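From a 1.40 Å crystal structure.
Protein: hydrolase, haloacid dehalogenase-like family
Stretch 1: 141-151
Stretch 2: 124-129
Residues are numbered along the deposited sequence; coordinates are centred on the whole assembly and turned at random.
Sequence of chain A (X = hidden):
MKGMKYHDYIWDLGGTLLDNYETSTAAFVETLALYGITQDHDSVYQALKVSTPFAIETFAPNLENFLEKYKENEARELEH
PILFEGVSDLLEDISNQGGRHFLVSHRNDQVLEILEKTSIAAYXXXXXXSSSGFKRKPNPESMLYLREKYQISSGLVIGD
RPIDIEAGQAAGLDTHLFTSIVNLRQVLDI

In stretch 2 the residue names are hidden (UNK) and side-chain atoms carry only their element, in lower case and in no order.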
# COMPACT_ATOMS: atom_id res chain seq x y z
N GLU A 141 -9.38 -10.47 12.22
CA GLU A 141 -8.64 -10.58 13.48
C GLU A 141 -7.78 -9.36 13.83
O GLU A 141 -7.86 -8.84 14.93
CB GLU A 141 -7.77 -11.85 13.47
CG GLU A 141 -7.08 -12.10 14.79
CD GLU A 141 -6.29 -13.39 14.81
OE1 GLU A 141 -5.50 -13.63 13.89
OE2 GLU A 141 -6.46 -14.17 15.77
N SER A 142 -6.95 -8.91 12.89
CA SER A 142 -6.05 -7.80 13.18
C SER A 142 -6.79 -6.49 13.39
O SER A 142 -6.42 -5.70 14.27
CB SER A 142 -4.97 -7.64 12.11
OG SER A 142 -5.51 -7.51 10.81
N MET A 143 -7.85 -6.26 12.63
CA MET A 143 -8.61 -5.01 12.81
C MET A 143 -9.46 -5.06 14.10
O MET A 143 -9.59 -4.05 14.76
CB MET A 143 -9.38 -4.61 11.54
CG MET A 143 -8.53 -3.78 10.43
SD MET A 143 -9.49 -3.79 8.97
CE MET A 143 -8.15 -3.93 7.78
N LEU A 144 -9.95 -6.24 14.49
CA LEU A 144 -10.63 -6.38 15.79
C LEU A 144 -9.65 -6.17 16.95
O LEU A 144 -10.01 -5.61 17.98
CB LEU A 144 -11.30 -7.75 15.91
CG LEU A 144 -12.55 -7.92 15.03
CD1 LEU A 144 -12.98 -9.37 14.95
CD2 LEU A 144 -13.70 -7.04 15.51
N TYR A 145 -8.42 -6.63 16.78
CA TYR A 145 -7.37 -6.38 17.77
C TYR A 145 -7.17 -4.88 17.97
O TYR A 145 -7.10 -4.39 19.10
CB TYR A 145 -6.05 -7.05 17.35
CG TYR A 145 -4.79 -6.43 17.90
CD1 TYR A 145 -4.36 -6.69 19.20
CD2 TYR A 145 -3.99 -5.61 17.11
CE1 TYR A 145 -3.19 -6.13 19.69
CE2 TYR A 145 -2.83 -5.04 17.58
CZ TYR A 145 -2.42 -5.31 18.88
OH TYR A 145 -1.26 -4.77 19.39
N LEU A 146 -7.07 -4.13 16.87
CA LEU A 146 -6.90 -2.69 16.96
C LEU A 146 -8.12 -2.01 17.57
O LEU A 146 -8.00 -1.10 18.39
CB LEU A 146 -6.60 -2.08 15.59
CG LEU A 146 -5.21 -2.38 15.00
CD1 LEU A 146 -5.13 -1.83 13.59
CD2 LEU A 146 -4.10 -1.84 15.89
N ARG A 147 -9.30 -2.45 17.14
CA ARG A 147 -10.55 -1.89 17.66
C ARG A 147 -10.65 -2.05 19.17
O ARG A 147 -11.06 -1.12 19.88
CB ARG A 147 -11.74 -2.53 16.97
CG ARG A 147 -13.09 -2.04 17.46
CD ARG A 147 -14.16 -3.05 17.16
NE ARG A 147 -14.98 -2.62 16.05
CZ ARG A 147 -16.11 -1.93 16.16
NH1 ARG A 147 -16.60 -1.58 17.35
NH2 ARG A 147 -16.77 -1.59 15.07
N GLU A 148 -10.28 -3.23 19.67
CA GLU A 148 -10.31 -3.50 21.11
C GLU A 148 -9.22 -2.74 21.85
O GLU A 148 -9.46 -2.06 22.85
CB GLU A 148 -10.19 -5.01 21.37
CG GLU A 148 -10.21 -5.43 22.85
CD GLU A 148 -10.06 -6.93 23.05
OE1 GLU A 148 -10.64 -7.71 22.26
OE2 GLU A 148 -9.38 -7.33 24.03
N LYS A 149 -7.99 -2.83 21.36
CA LYS A 149 -6.85 -2.25 22.06
C LYS A 149 -6.95 -0.74 22.13
O LYS A 149 -6.62 -0.14 23.16
CB LYS A 149 -5.54 -2.66 21.37
CG LYS A 149 -4.29 -2.08 22.02
CD LYS A 149 -3.02 -2.70 21.46
CE LYS A 149 -1.79 -2.09 22.10
NZ LYS A 149 -0.54 -2.65 21.51
N TYR A 150 -7.40 -0.13 21.03
CA TYR A 150 -7.46 1.33 20.91
C TYR A 150 -8.88 1.86 21.06
O TYR A 150 -9.13 3.05 20.89
CB TYR A 150 -6.78 1.78 19.60
CG TYR A 150 -5.30 1.51 19.66
CD1 TYR A 150 -4.46 2.33 20.39
CD2 TYR A 150 -4.73 0.40 19.02
CE1 TYR A 150 -3.10 2.07 20.49
CE2 TYR A 150 -3.38 0.14 19.11
CZ TYR A 150 -2.57 0.97 19.84
OH TYR A 150 -1.22 0.74 19.98
N GLN A 151 -9.80 0.97 21.41
CA GLN A 151 -11.17 1.37 21.74
C GLN A 151 -11.74 2.29 20.67
O GLN A 151 -12.18 3.42 20.91
CB GLN A 151 -11.21 1.96 23.15
CG GLN A 151 -10.97 0.87 24.18
CD GLN A 151 -10.81 1.39 25.58
OE1 GLN A 151 -9.80 2.01 25.91
NE2 GLN A 151 -11.81 1.13 26.43
N UNK A 124 1.96 6.89 12.71
CA UNK A 124 1.22 5.70 13.11
C UNK A 124 1.29 5.42 14.59
O UNK A 124 2.37 5.29 15.15
c UNK A 124 1.44 4.68 10.84
c UNK A 124 1.69 4.50 12.30
c UNK A 124 0.89 5.19 8.16
c UNK A 124 2.16 5.42 8.67
c UNK A 124 0.17 4.48 10.31
c UNK A 124 2.42 5.18 10.01
c UNK A 124 -0.09 4.72 8.98
N UNK A 125 0.13 5.34 15.21
CA UNK A 125 0.03 4.94 16.60
C UNK A 125 0.48 3.49 16.78
O UNK A 125 1.19 3.17 17.73
c UNK A 125 -1.57 4.63 18.53
c UNK A 125 -1.40 5.16 17.12
o UNK A 125 -1.70 6.56 17.08
N UNK A 126 0.08 2.62 15.86
CA UNK A 126 0.60 1.26 15.82
C UNK A 126 0.61 0.75 14.39
O UNK A 126 -0.32 1.02 13.61
o UNK A 126 -0.61 -1.55 18.89
o UNK A 126 -0.03 -3.25 17.65
c UNK A 126 -0.19 0.30 16.72
c UNK A 126 -0.11 -2.02 17.85
c UNK A 126 0.44 -1.10 16.77
N UNK A 127 1.68 0.05 14.06
CA UNK A 127 1.84 -0.66 12.79
C UNK A 127 1.80 -2.15 13.09
O UNK A 127 2.61 -2.65 13.88
c UNK A 127 3.36 -1.12 10.84
c UNK A 127 3.24 1.18 11.80
c UNK A 127 3.17 -0.30 12.10
N UNK A 128 0.84 -2.84 12.47
CA UNK A 128 0.70 -4.29 12.59
C UNK A 128 1.36 -4.90 11.36
O UNK A 128 0.96 -4.60 10.23
c UNK A 128 -0.93 -6.23 12.60
c UNK A 128 -1.43 -4.11 13.92
c UNK A 128 -0.78 -4.70 12.67
N UNK A 129 2.38 -5.74 11.57
CA UNK A 129 3.00 -6.50 10.49
C UNK A 129 2.75 -7.98 10.76
O UNK A 129 2.12 -8.34 11.75
c UNK A 129 4.84 -4.77 10.49
o UNK A 129 5.15 -6.93 11.53
c UNK A 129 4.52 -6.26 10.43

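Position 124 carries seven side-chain carbons, one followed by a closed ring of six, with no oxygen at the ring's far end, and it is out of reach of stretch 1. That is phenylalanine. The ring of Phe124 is apolar, makes no demand on stretch 1 and takes no part in the contact.

At position 125 the first side-chain carbon bears one oxygen and one carbon, and the branch carbon meets the ring of Tyr150. This is the branched pattern of threonine. Its methyl, Thr125 CG2, lies 3.6 Å from Tyr150 CE1. The chain turns a corner here, and the CA-to-CB bond of this short, beta-branched residue points toward stretch 1, giving the tyrosine ring an apolar neighbour.

Position 126 has a chain of three carbons, the third carrying two oxygens. Groups from four residues of stretch 1 gather round that end: the hydroxyls of Tyr145 and Tyr150, the amino group of Lys149 and, more distantly, a methyl of Leu146. Two oxygens on the third carbon make a carboxylate on a two-methylene arm: glutamate. With chi1 and chi2 both t, Glu126 is extended and reaches across to the helix. Tyr150 OH donates a hydrogen bond to Glu126 OE1 at 2.6 Å, and Tyr145 OH donates one to Glu126 OE2, also at 2.6 Å. Lys149 NZ forms a salt bridge with Glu126 OE1 at 2.8 Å. A carboxylate suits the place because both oxygens accept, and its negative charge answers the lysine.

Position 127 has three carbons, the first carrying the other two, and touches nothing on stretch 1: valine. The CA-to-CB bond of Val127 points away from stretch 1, as expected from strand alternation, and beta-branched valine favours strand geometry.

Position 128 has the same three-carbon fork, but its CA-to-CB bond points toward stretch 1 and its carbons meet those of Ser142, Tyr145 and Leu146. It too is valine. Val128 CG2 lies 4.0 Å from both Tyr145 CE2 and Leu146 CD2, while Val128 CG1 is 4.3 Å from Ser142 CB. A compact, branched hydrocarbon suits this buried site.

At position 129 one carbon again carries an oxygen and a carbon, beyond reach of stretch 1, which identifies threonine. Thr129 is buried, and its hydroxyl suits the site because OG1 is hydrogen-bonded to a residue just outside one of the stretches.

The helix and strand run nearly antiparallel, at 159°. Val128 packs near the start of the helix and Glu126 bonds near its end. Helical spacing brings Tyr145 and Lys149, one turn apart, to the same carboxylate, and Lys149 NZ also donates to Tyr145 OH at 3.1 Å. Tyr150, next after Lys149, completes this polar cluster beside the apolar packing.

Stretch 2 124-129: FTEVVT
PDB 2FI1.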